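Local coordinates for uncharacterized SRPBCC domain-containing protein (Micromonospora chersina, PDB 6V04), which is of unknown function but carries START/Bet v1-like domains and may act as a cyclase or aromatase in dynemicin biosynthesis, at residues A[40-44]-A[55-59]; A[61-67]-A[79-85]; A[128-132]-A[143-147]. One frame throughout, in Å; residues are numbered along the deposited sequence.

Contact 1 of 3, residues A[40-44]-A[55-59]; sequences WFGHL and RVDFG
F41 turns the face of its ring to the edge of F58. The two ring planes stand at 90° with centroids 5.6 Å apart, a T-shaped pair, and F58 CE1 sits over the centre of the F41 ring. F41 reaches this place because its CG lies anti to the backbone N (chi1 -176°). The edge of F58 also meets the backbone: F58 CD1 lies 3.3 Å from F41 O, which sits near the plane of the F58 ring. V56 touches F41 through one branch, CG2, which comes within 3.8 Å of F41 CE2. Its CB packs against L44 CD2. L44 and V56 belong to the antiparallel hairpin of strands 43-44 and 53-57, at one border of the seven-stranded sheet of this START/Bet v1-like domain; F41 and F58 flank it in the adjoining loops. H43 and D57 form a hydrogen-bonded pair here: H43 N to D57 O and D57 N to H43 O, both 2.9 Å. L44 and V56 are the next, non-hydrogen-bonded pair, with side chains on the other face from H43 and D57. The D57 carboxylate is held within its own segment, where OD1 accepts G59 N in an Asx turn.

Contact 2 of 3, residues A[61-67]-A[79-85]; sequences GDFFDIE and FRWSFLG
F64 lies between W81 and F83, with one neighbour over each face of its ring. Its CB starts over the indole, near W81 CE3, and CG lies against W81 CD2 and CE3. On one side of the ring CD1 follows W81 CZ3; on the other F64 CD2 sits 3.4 Å from W81 CD2. F64 CE2 approaches W81 NE1 at 3.3 Å, and CE1 faces both W81 CZ2 and F83 CD1. At the tip, F64 CZ meets F83 CD1 at 3.5 Å. F64 and the W81 six-membered ring stack face to face, planes 12° apart. F83 is oblique to F64, at 46°. The three aromatics share one face of the antiparallel hairpin 63-72/76-83. On that face I66 lies alongside W81, its CG1 at the indole edge. Within the turn, L84 CA makes a CH-pi contact with the face of F63. S82 O accepts D65 N across the strands and G85 N within the type II turn, from opposite faces of its plane. On the D65 face, R80 lays its guanidinium over E67 CB, and its NE is salt-bridged to D69. Stacking on W81 and oblique packing against F83 probably hold the tilt of the F64 ring.

Contact 3 of 3, residues A[128-132]-A[143-147]; sequences DFVGR and SRYDW. With NA (sodium ion), chain B.
R132, on helix 116-139, and S143, in the irregular segment that follows the helix, bring their CA atoms to 5.4 Å, the nearest backbone approach of the two segments. Two hydrogen bonds join them in opposite directions. S143 OG donates to R132 O at 2.8 Å, from above the carbonyl plane and not along a lone pair. The S143 torsion (chi1 59°) sets OG between its own backbone N and carbonyl carbon. R132 NH1 returns a bond to S143 O, also 2.8 Å, with the oxygen in the guanidinium plane and an N-H...O angle of 163°. The R132 chain is extended from CG to NE, and CG and CD run close beside the same carbonyl oxygen. The other edge of the guanidinium is taken by D128, one helical turn earlier. R132 NE bonds to D128 OD1 at 2.8 Å and R132 NH2 to D128 OD2 at 2.9 Å, a side-on, two-pronged salt bridge. Y145 covers one guanidinium face with its CB. Its ring stands at 76° to the guanidinium and turns its edge to R132 NE. The far part of that ring crosses F129, with Y145 CE2 4.0 Å from F129 CE1. Further along the loop, D146 OD1 binds a sodium ion of chain B at 2.4 Å, together with two waters. Q149, a magnesium-binding residue of this protein, follows two residues after W147; no magnesium is bound to it in this chain. Three nitrogens of R132 are thus used by two residues. This would fix the orientation of the guanidinium, and the nearby carboxylate probably balances its charge. The loop leaving the helix is tied down by polar bonds at S143 and ring contact at Y145, next to the ion-binding residue D146.

In the fold
Contacts 1 and 2 belong to one seven-stranded antiparallel sheet and meet where strands 53-57 and 63-72 run side by side, with V56 O close to F64 N. Contact 1 is the more buried; contact 2 is partly buried. Contact 3 lies at the surface and joins helix 116-139 to the loop after it, so it shares no strand with the others. It still touches contact 1: F129 packs edge-to-face with F41, and R144 NH2 makes a weak hydrogen bond to F58 O. Contacts 2 and 3 do not touch, their centres about 17 Å apart. Backbone pairing and aromatic packing prevail in the sheet, alongside some salt bridges; in contact 3 an arginine and a carboxylate carry more of the work.

Contact 1 of 3, residues A[40-44]-A[55-59]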
loop_
_atom_site.group_PDB
_atom_site.type_symbol
_atom_site.label_atom_id
_atom_site.label_comp_id
_atom_site.label_asym_id
_atom_site.label_seq_id
_atom_site.Cartn_x
_atom_site.Cartn_y
_atom_site.Cartn_z
ATOM N N TRP A 40 -5.395 -14.387 7.629
ATOM C CA TRP A 40 -3.971 -14.192 7.378
ATOM C C TRP A 40 -3.651 -13.066 6.407
ATOM O O TRP A 40 -2.551 -12.507 6.497
ATOM C CB TRP A 40 -3.340 -15.504 6.851
ATOM C CG TRP A 40 -3.878 -15.929 5.515
ATOM C CD1 TRP A 40 -5.013 -16.653 5.285
ATOM C CD2 TRP A 40 -3.322 -15.632 4.229
ATOM N NE1 TRP A 40 -5.193 -16.828 3.934
ATOM C CE2 TRP A 40 -4.174 -16.203 3.264
ATOM C CE3 TRP A 40 -2.189 -14.938 3.797
ATOM C CZ2 TRP A 40 -3.914 -16.112 1.888
ATOM C CZ3 TRP A 40 -1.939 -14.849 2.421
ATOM C CH2 TRP A 40 -2.811 -15.412 1.498
ATOM N N PHE A 41 -4.552 -12.706 5.489
ATOM C CA PHE A 41 -4.257 -11.759 4.419
ATOM C C PHE A 41 -4.991 -10.439 4.622
ATOM O O PHE A 41 -4.358 -9.411 4.873
ATOM C CB PHE A 41 -4.619 -12.393 3.070
ATOM C CG PHE A 41 -4.272 -11.541 1.871
ATOM C CD1 PHE A 41 -2.973 -11.146 1.642
ATOM C CD2 PHE A 41 -5.251 -11.190 0.947
ATOM C CE1 PHE A 41 -2.651 -10.378 0.517
ATOM C CE2 PHE A 41 -4.936 -10.428 -0.173
ATOM C CZ PHE A 41 -3.644 -10.013 -0.372
ATOM N N GLY A 42 -6.308 -10.435 4.486
ATOM C CA GLY A 42 -7.077 -9.208 4.553
ATOM C C GLY A 42 -8.532 -9.534 4.329
ATOM O O GLY A 42 -8.909 -10.691 4.126
ATOM N N HIS A 43 -9.352 -8.494 4.360
ATOM C CA HIS A 43 -10.794 -8.639 4.249
ATOM C C HIS A 43 -11.234 -8.428 2.804
ATOM O O HIS A 43 -11.106 -7.322 2.271
ATOM C CB HIS A 43 -11.506 -7.643 5.160
ATOM C CG HIS A 43 -12.989 -7.642 4.987
ATOM N ND1 HIS A 43 -13.809 -8.546 5.624
ATOM C CD2 HIS A 43 -13.795 -6.881 4.210
ATOM C CE1 HIS A 43 -15.061 -8.333 5.259
ATOM N NE2 HIS A 43 -15.081 -7.328 4.403
ATOM N N LEU A 44 -11.775 -9.479 2.190
ATOM C CA LEU A 44 -12.323 -9.407 0.843
ATOM C C LEU A 44 -13.766 -8.928 0.881
ATOM O O LEU A 44 -14.573 -9.454 1.653
ATOM C CB LEU A 44 -12.279 -10.780 0.170
ATOM C CG LEU A 44 -10.920 -11.306 -0.268
ATOM C CD1 LEU A 44 -10.994 -12.774 -0.662
ATOM C CD2 LEU A 44 -10.438 -10.469 -1.424
ATOM N N ARG A 55 -12.363 -6.286 -3.793
ATOM C CA ARG A 55 -11.537 -5.351 -3.043
ATOM C C ARG A 55 -11.034 -6.052 -1.793
ATOM O O ARG A 55 -11.806 -6.746 -1.127
ATOM C CB ARG A 55 -12.359 -4.109 -2.679
ATOM C CG ARG A 55 -11.617 -2.951 -2.048
ATOM C CD ARG A 55 -12.629 -1.842 -1.780
ATOM N NE ARG A 55 -12.074 -0.632 -1.184
ATOM C CZ ARG A 55 -11.795 -0.486 0.105
ATOM N NH1 ARG A 55 -11.990 -1.491 0.951
ATOM N NH2 ARG A 55 -11.316 0.667 0.551
ATOM N N VAL A 56 -9.759 -5.866 -1.462
ATOM C CA VAL A 56 -9.203 -6.386 -0.218
ATOM C C VAL A 56 -8.762 -5.208 0.632
ATOM O O VAL A 56 -8.143 -4.263 0.136
ATOM C CB VAL A 56 -8.050 -7.380 -0.445
ATOM C CG1 VAL A 56 -6.842 -6.706 -1.085
ATOM C CG2 VAL A 56 -7.673 -8.027 0.879
ATOM N N ASP A 57 -9.139 -5.246 1.905
ATOM C CA ASP A 57 -8.913 -4.160 2.844
ATOM C C ASP A 57 -8.133 -4.717 4.025
ATOM O O ASP A 57 -8.488 -5.779 4.545
ATOM C CB ASP A 57 -10.258 -3.588 3.293
ATOM C CG ASP A 57 -10.123 -2.291 4.021
ATOM O OD1 ASP A 57 -9.504 -2.292 5.102
ATOM O OD2 ASP A 57 -10.629 -1.276 3.498
ATOM N N PHE A 58 -7.070 -4.024 4.436
ATOM C CA PHE A 58 -6.215 -4.528 5.501
ATOM C C PHE A 58 -6.576 -3.968 6.869
ATOM O O PHE A 58 -5.990 -4.398 7.864
ATOM C CB PHE A 58 -4.756 -4.268 5.152
ATOM C CG PHE A 58 -4.359 -4.923 3.867
ATOM C CD1 PHE A 58 -4.256 -6.298 3.795
ATOM C CD2 PHE A 58 -4.192 -4.177 2.724
ATOM C CE1 PHE A 58 -3.939 -6.918 2.608
ATOM C CE2 PHE A 58 -3.857 -4.795 1.524
ATOM C CZ PHE A 58 -3.751 -6.168 1.471
ATOM N N GLY A 59 -7.545 -3.066 6.944
ATOM C CA GLY A 59 -8.060 -2.605 8.211
ATOM C C GLY A 59 -7.329 -1.425 8.796
ATOM O O GLY A 59 -7.678 -0.988 9.919
#

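Contact 2 of 3, residues A[61-67]-A[79-85]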
loop_
_atom_site.group_PDB
_atom_site.type_symbol
_atom_site.label_atom_id
_atom_site.label_comp_id
_atom_site.label_asym_id
_atom_site.label_seq_id
_atom_site.Cartn_x
_atom_site.Cartn_y
_atom_site.Cartn_z
ATOM N N GLY A 61 -6.370 1.442 6.620
ATOM C CA GLY A 61 -6.344 2.443 5.579
ATOM C C GLY A 61 -5.883 1.908 4.242
ATOM O O GLY A 61 -6.223 2.497 3.211
ATOM N N ASP A 62 -5.130 0.819 4.231
ATOM C CA ASP A 62 -4.615 0.246 2.992
ATOM C C ASP A 62 -5.624 -0.722 2.379
ATOM O O ASP A 62 -6.359 -1.429 3.080
ATOM C CB ASP A 62 -3.301 -0.496 3.238
ATOM C CG ASP A 62 -2.113 0.430 3.469
ATOM O OD1 ASP A 62 -2.254 1.670 3.439
ATOM O OD2 ASP A 62 -1.022 -0.135 3.687
ATOM N N PHE A 63 -5.633 -0.770 1.049
ATOM C CA PHE A 63 -6.527 -1.660 0.323
ATOM C C PHE A 63 -6.006 -1.764 -1.106
ATOM O O PHE A 63 -5.210 -0.931 -1.541
ATOM C CB PHE A 63 -7.965 -1.155 0.327
ATOM C CG PHE A 63 -8.178 0.124 -0.427
ATOM C CD1 PHE A 63 -7.936 1.347 0.174
ATOM C CD2 PHE A 63 -8.669 0.107 -1.729
ATOM C CE1 PHE A 63 -8.161 2.529 -0.510
ATOM C CE2 PHE A 63 -8.894 1.285 -2.411
ATOM C CZ PHE A 63 -8.641 2.498 -1.798
ATOM N N PHE A 64 -6.476 -2.790 -1.826
ATOM C CA PHE A 64 -6.308 -2.905 -3.274
ATOM C C PHE A 64 -7.679 -3.068 -3.911
ATOM O O PHE A 64 -8.520 -3.831 -3.410
ATOM C CB PHE A 64 -5.481 -4.127 -3.715
ATOM C CG PHE A 64 -4.027 -4.092 -3.358
ATOM C CD1 PHE A 64 -3.598 -4.601 -2.151
ATOM C CD2 PHE A 64 -3.074 -3.650 -4.274
ATOM C CE1 PHE A 64 -2.269 -4.616 -1.819
ATOM C CE2 PHE A 64 -1.739 -3.671 -3.951
ATOM C CZ PHE A 64 -1.328 -4.160 -2.731
ATOM N N ASP A 65 -7.901 -2.368 -5.022
ATOM C CA ASP A 65 -9.007 -2.682 -5.919
ATOM C C ASP A 65 -8.567 -3.790 -6.872
ATOM O O ASP A 65 -7.492 -3.701 -7.465
ATOM C CB ASP A 65 -9.428 -1.447 -6.717
ATOM C CG ASP A 65 -10.146 -0.405 -5.876
ATOM O OD1 ASP A 65 -10.738 -0.763 -4.844
ATOM O OD2 ASP A 65 -10.122 0.782 -6.276
ATOM N N ILE A 66 -9.406 -4.817 -7.040
ATOM C CA ILE A 66 -9.034 -6.041 -7.748
ATOM C C ILE A 66 -9.999 -6.301 -8.901
ATOM O O ILE A 66 -11.218 -6.166 -8.754
ATOM C CB ILE A 66 -9.033 -7.256 -6.796
ATOM C CG1 ILE A 66 -8.082 -7.015 -5.620
ATOM C CG2 ILE A 66 -8.660 -8.533 -7.568
ATOM C CD1 ILE A 66 -8.181 -8.061 -4.524
ATOM N N GLU A 67 -9.449 -6.732 -10.032
ATOM C CA GLU A 67 -10.223 -7.287 -11.138
ATOM C C GLU A 67 -9.712 -8.700 -11.382
ATOM O O GLU A 67 -8.519 -8.890 -11.635
ATOM C CB GLU A 67 -10.081 -6.441 -12.406
ATOM C CG GLU A 67 -10.668 -5.048 -12.298
ATOM C CD GLU A 67 -12.177 -5.037 -12.445
ATOM O OE1 GLU A 67 -12.763 -6.113 -12.688
ATOM O OE2 GLU A 67 -12.777 -3.947 -12.322
ATOM N N PHE A 79 -5.288 -12.361 -11.320
ATOM C CA PHE A 79 -6.019 -11.118 -11.138
ATOM C C PHE A 79 -5.088 -9.929 -11.307
ATOM O O PHE A 79 -3.862 -10.057 -11.340
ATOM C CB PHE A 79 -6.727 -11.084 -9.768
ATOM C CG PHE A 79 -5.825 -11.343 -8.581
ATOM C CD1 PHE A 79 -5.579 -12.635 -8.145
ATOM C CD2 PHE A 79 -5.267 -10.297 -7.874
ATOM C CE1 PHE A 79 -4.765 -12.868 -7.044
ATOM C CE2 PHE A 79 -4.450 -10.533 -6.776
ATOM C CZ PHE A 79 -4.206 -11.816 -6.364
ATOM N N ARG A 80 -5.705 -8.764 -11.455
ATOM C CA ARG A 80 -5.020 -7.488 -11.557
ATOM C C ARG A 80 -5.461 -6.616 -10.391
ATOM O O ARG A 80 -6.611 -6.694 -9.950
ATOM C CB ARG A 80 -5.350 -6.818 -12.886
ATOM C CG ARG A 80 -4.747 -7.543 -14.072
ATOM C CD ARG A 80 -5.403 -7.124 -15.361
ATOM N NE ARG A 80 -6.752 -7.672 -15.491
ATOM C CZ ARG A 80 -7.878 -6.961 -15.492
ATOM N NH1 ARG A 80 -7.857 -5.638 -15.373
ATOM N NH2 ARG A 80 -9.039 -7.585 -15.640
ATOM N N TRP A 81 -4.557 -5.790 -9.871
ATOM C CA TRP A 81 -5.002 -4.920 -8.794
ATOM C C TRP A 81 -4.255 -3.595 -8.801
ATOM O O TRP A 81 -3.229 -3.421 -9.465
ATOM C CB TRP A 81 -4.906 -5.645 -7.449
ATOM C CG TRP A 81 -3.559 -5.913 -6.823
ATOM C CD1 TRP A 81 -2.337 -5.457 -7.196
ATOM C CD2 TRP A 81 -3.348 -6.709 -5.652
ATOM N NE1 TRP A 81 -1.368 -5.935 -6.345
ATOM C CE2 TRP A 81 -1.971 -6.697 -5.378
ATOM C CE3 TRP A 81 -4.203 -7.422 -4.804
ATOM C CZ2 TRP A 81 -1.418 -7.377 -4.288
ATOM C CZ3 TRP A 81 -3.654 -8.099 -3.725
ATOM C CH2 TRP A 81 -2.284 -8.064 -3.470
ATOM N N SER A 82 -4.814 -2.650 -8.035
ATOM C CA SER A 82 -4.346 -1.272 -7.965
ATOM C C SER A 82 -4.307 -0.861 -6.502
ATOM O O SER A 82 -5.356 -0.819 -5.845
ATOM C CB SER A 82 -5.275 -0.345 -8.754
ATOM O OG SER A 82 -4.968 1.019 -8.527
ATOM N N PHE A 83 -3.111 -0.546 -5.999
ATOM C CA PHE A 83 -2.967 -0.207 -4.583
ATOM C C PHE A 83 -3.619 1.135 -4.286
ATOM O O PHE A 83 -3.363 2.139 -4.955
ATOM C CB PHE A 83 -1.497 -0.180 -4.182
ATOM C CG PHE A 83 -1.265 -0.030 -2.706
ATOM C CD1 PHE A 83 -1.911 -0.846 -1.802
ATOM C CD2 PHE A 83 -0.357 0.898 -2.242
ATOM C CE1 PHE A 83 -1.684 -0.698 -0.442
ATOM C CE2 PHE A 83 -0.139 1.040 -0.885
ATOM C CZ PHE A 83 -0.769 0.230 -0.008
ATOM N N LEU A 84 -4.450 1.148 -3.252
ATOM C CA LEU A 84 -5.212 2.322 -2.827
ATOM C C LEU A 84 -6.134 2.831 -3.926
ATOM O O LEU A 84 -6.619 3.970 -3.862
ATOM C CB LEU A 84 -4.287 3.451 -2.342
ATOM C CG LEU A 84 -3.275 3.063 -1.273
ATOM C CD1 LEU A 84 -2.332 4.245 -1.028
ATOM C CD2 LEU A 84 -3.956 2.634 -0.001
ATOM N N GLY A 85 -6.387 2.004 -4.948
ATOM C CA GLY A 85 -7.208 2.402 -6.063
ATOM C C GLY A 85 -6.563 3.371 -7.028
ATOM O O GLY A 85 -7.184 3.710 -8.038
HETATM O O HOH W 1 -9.454 1.530 -8.743
#

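Contact 3 of 3, residues A[128-132]-A[143-147]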
loop_
_atom_site.group_PDB
_atom_site.type_symbol
_atom_site.label_atom_id
_atom_site.label_comp_id
_atom_site.label_asym_id
_atom_site.label_seq_id
_atom_site.Cartn_x
_atom_site.Cartn_y
_atom_site.Cartn_z
ATOM N N ASP A 128 6.197 -11.589 3.607
ATOM C CA ASP A 128 5.403 -11.432 4.820
ATOM C C ASP A 128 4.046 -12.110 4.669
ATOM O O ASP A 128 3.613 -12.870 5.541
ATOM C CB ASP A 128 5.280 -9.932 5.116
ATOM C CG ASP A 128 4.312 -9.617 6.230
ATOM O OD1 ASP A 128 3.095 -9.654 5.983
ATOM O OD2 ASP A 128 4.783 -9.305 7.342
ATOM N N PHE A 129 3.377 -11.885 3.539
ATOM C CA PHE A 129 2.054 -12.467 3.360
ATOM C C PHE A 129 2.112 -13.991 3.301
ATOM O O PHE A 129 1.288 -14.665 3.925
ATOM C CB PHE A 129 1.401 -11.898 2.099
ATOM C CG PHE A 129 0.750 -10.548 2.297
ATOM C CD1 PHE A 129 -0.043 -10.282 3.415
ATOM C CD2 PHE A 129 0.927 -9.550 1.360
ATOM C CE1 PHE A 129 -0.646 -9.055 3.576
ATOM C CE2 PHE A 129 0.322 -8.314 1.521
ATOM C CZ PHE A 129 -0.464 -8.071 2.633
ATOM N N VAL A 130 3.069 -14.569 2.563
ATOM C CA VAL A 130 3.096 -16.029 2.518
ATOM C C VAL A 130 3.562 -16.595 3.855
ATOM O O VAL A 130 3.165 -17.700 4.241
ATOM C CB VAL A 130 3.938 -16.563 1.336
ATOM C CG1 VAL A 130 3.375 -16.028 0.028
ATOM C CG2 VAL A 130 5.427 -16.234 1.462
ATOM N N GLY A 131 4.339 -15.830 4.629
ATOM C CA GLY A 131 4.678 -16.272 5.968
ATOM C C GLY A 131 3.471 -16.311 6.883
ATOM O O GLY A 131 3.378 -17.179 7.757
ATOM N N ARG A 132 2.523 -15.390 6.682
ATOM C CA ARG A 132 1.302 -15.401 7.482
ATOM C C ARG A 132 0.388 -16.543 7.055
ATOM O O ARG A 132 -0.235 -17.194 7.901
ATOM C CB ARG A 132 0.588 -14.045 7.374
ATOM C CG ARG A 132 1.384 -12.910 8.008
ATOM C CD ARG A 132 0.752 -11.531 7.894
ATOM N NE ARG A 132 1.761 -10.537 8.236
ATOM C CZ ARG A 132 2.079 -10.175 9.476
ATOM N NH1 ARG A 132 1.431 -10.681 10.522
ATOM N NH2 ARG A 132 3.046 -9.295 9.657
ATOM N N SER A 143 -3.164 -14.855 11.872
ATOM C CA SER A 143 -1.800 -14.383 11.723
ATOM C C SER A 143 -1.738 -13.022 11.048
ATOM O O SER A 143 -0.649 -12.579 10.678
ATOM C CB SER A 143 -1.002 -15.406 10.915
ATOM O OG SER A 143 -1.638 -15.538 9.662
ATOM N N ARG A 144 -2.877 -12.345 10.888
ATOM C CA ARG A 144 -2.933 -11.003 10.316
ATOM C C ARG A 144 -2.071 -10.024 11.100
ATOM O O ARG A 144 -2.010 -10.083 12.333
ATOM C CB ARG A 144 -4.363 -10.456 10.365
ATOM C CG ARG A 144 -5.402 -11.171 9.539
ATOM C CD ARG A 144 -5.505 -10.602 8.132
ATOM N NE ARG A 144 -5.842 -9.173 8.088
ATOM C CZ ARG A 144 -7.078 -8.681 8.107
ATOM N NH1 ARG A 144 -8.129 -9.489 8.177
ATOM N NH2 ARG A 144 -7.259 -7.367 8.052
ATOM N N TYR A 145 -1.512 -9.033 10.411
ATOM C CA TYR A 145 -1.060 -7.860 11.156
ATOM C C TYR A 145 -2.243 -6.940 11.410
ATOM O O TYR A 145 -3.250 -6.987 10.694
ATOM C CB TYR A 145 0.048 -7.106 10.428
ATOM C CG TYR A 145 -0.283 -6.510 9.075
ATOM C CD1 TYR A 145 -0.907 -5.273 8.947
ATOM C CD2 TYR A 145 0.115 -7.151 7.919
ATOM C CE1 TYR A 145 -1.175 -4.723 7.689
ATOM C CE2 TYR A 145 -0.135 -6.616 6.672
ATOM C CZ TYR A 145 -0.771 -5.406 6.550
ATOM O OH TYR A 145 -0.983 -4.906 5.267
ATOM N N ASP A 146 -2.146 -6.131 12.477
ATOM C CA ASP A 146 -3.263 -5.245 12.782
ATOM C C ASP A 146 -3.175 -3.933 12.021
ATOM O O ASP A 146 -4.171 -3.496 11.430
ATOM C CB ASP A 146 -3.391 -4.994 14.293
ATOM C CG ASP A 146 -2.109 -4.556 14.983
ATOM O OD1 ASP A 146 -1.050 -4.396 14.355
ATOM O OD2 ASP A 146 -2.186 -4.363 16.225
ATOM N N TRP A 147 -1.993 -3.328 11.954
ATOM C CA TRP A 147 -1.816 -2.116 11.172
ATOM C C TRP A 147 -0.346 -1.974 10.801
ATOM O O TRP A 147 0.543 -2.324 11.580
ATOM C CB TRP A 147 -2.358 -0.887 11.934
ATOM C CG TRP A 147 -1.664 -0.517 13.212
ATOM C CD1 TRP A 147 -1.933 -0.994 14.475
ATOM C CD2 TRP A 147 -0.638 0.466 13.372
ATOM N NE1 TRP A 147 -1.113 -0.384 15.391
ATOM C CE2 TRP A 147 -0.307 0.514 14.738
ATOM C CE3 TRP A 147 0.048 1.301 12.485
ATOM C CZ2 TRP A 147 0.673 1.367 15.237
ATOM C CZ3 TRP A 147 1.025 2.123 12.969
ATOM C CH2 TRP A 147 1.326 2.169 14.343
HETATM NA NA NA B . 1.046 -4.374 15.463
HETATM O O HOH W 2 -0.154 -3.160 17.303
HETATM O O HOH W 3 1.391 -2.341 14.271
#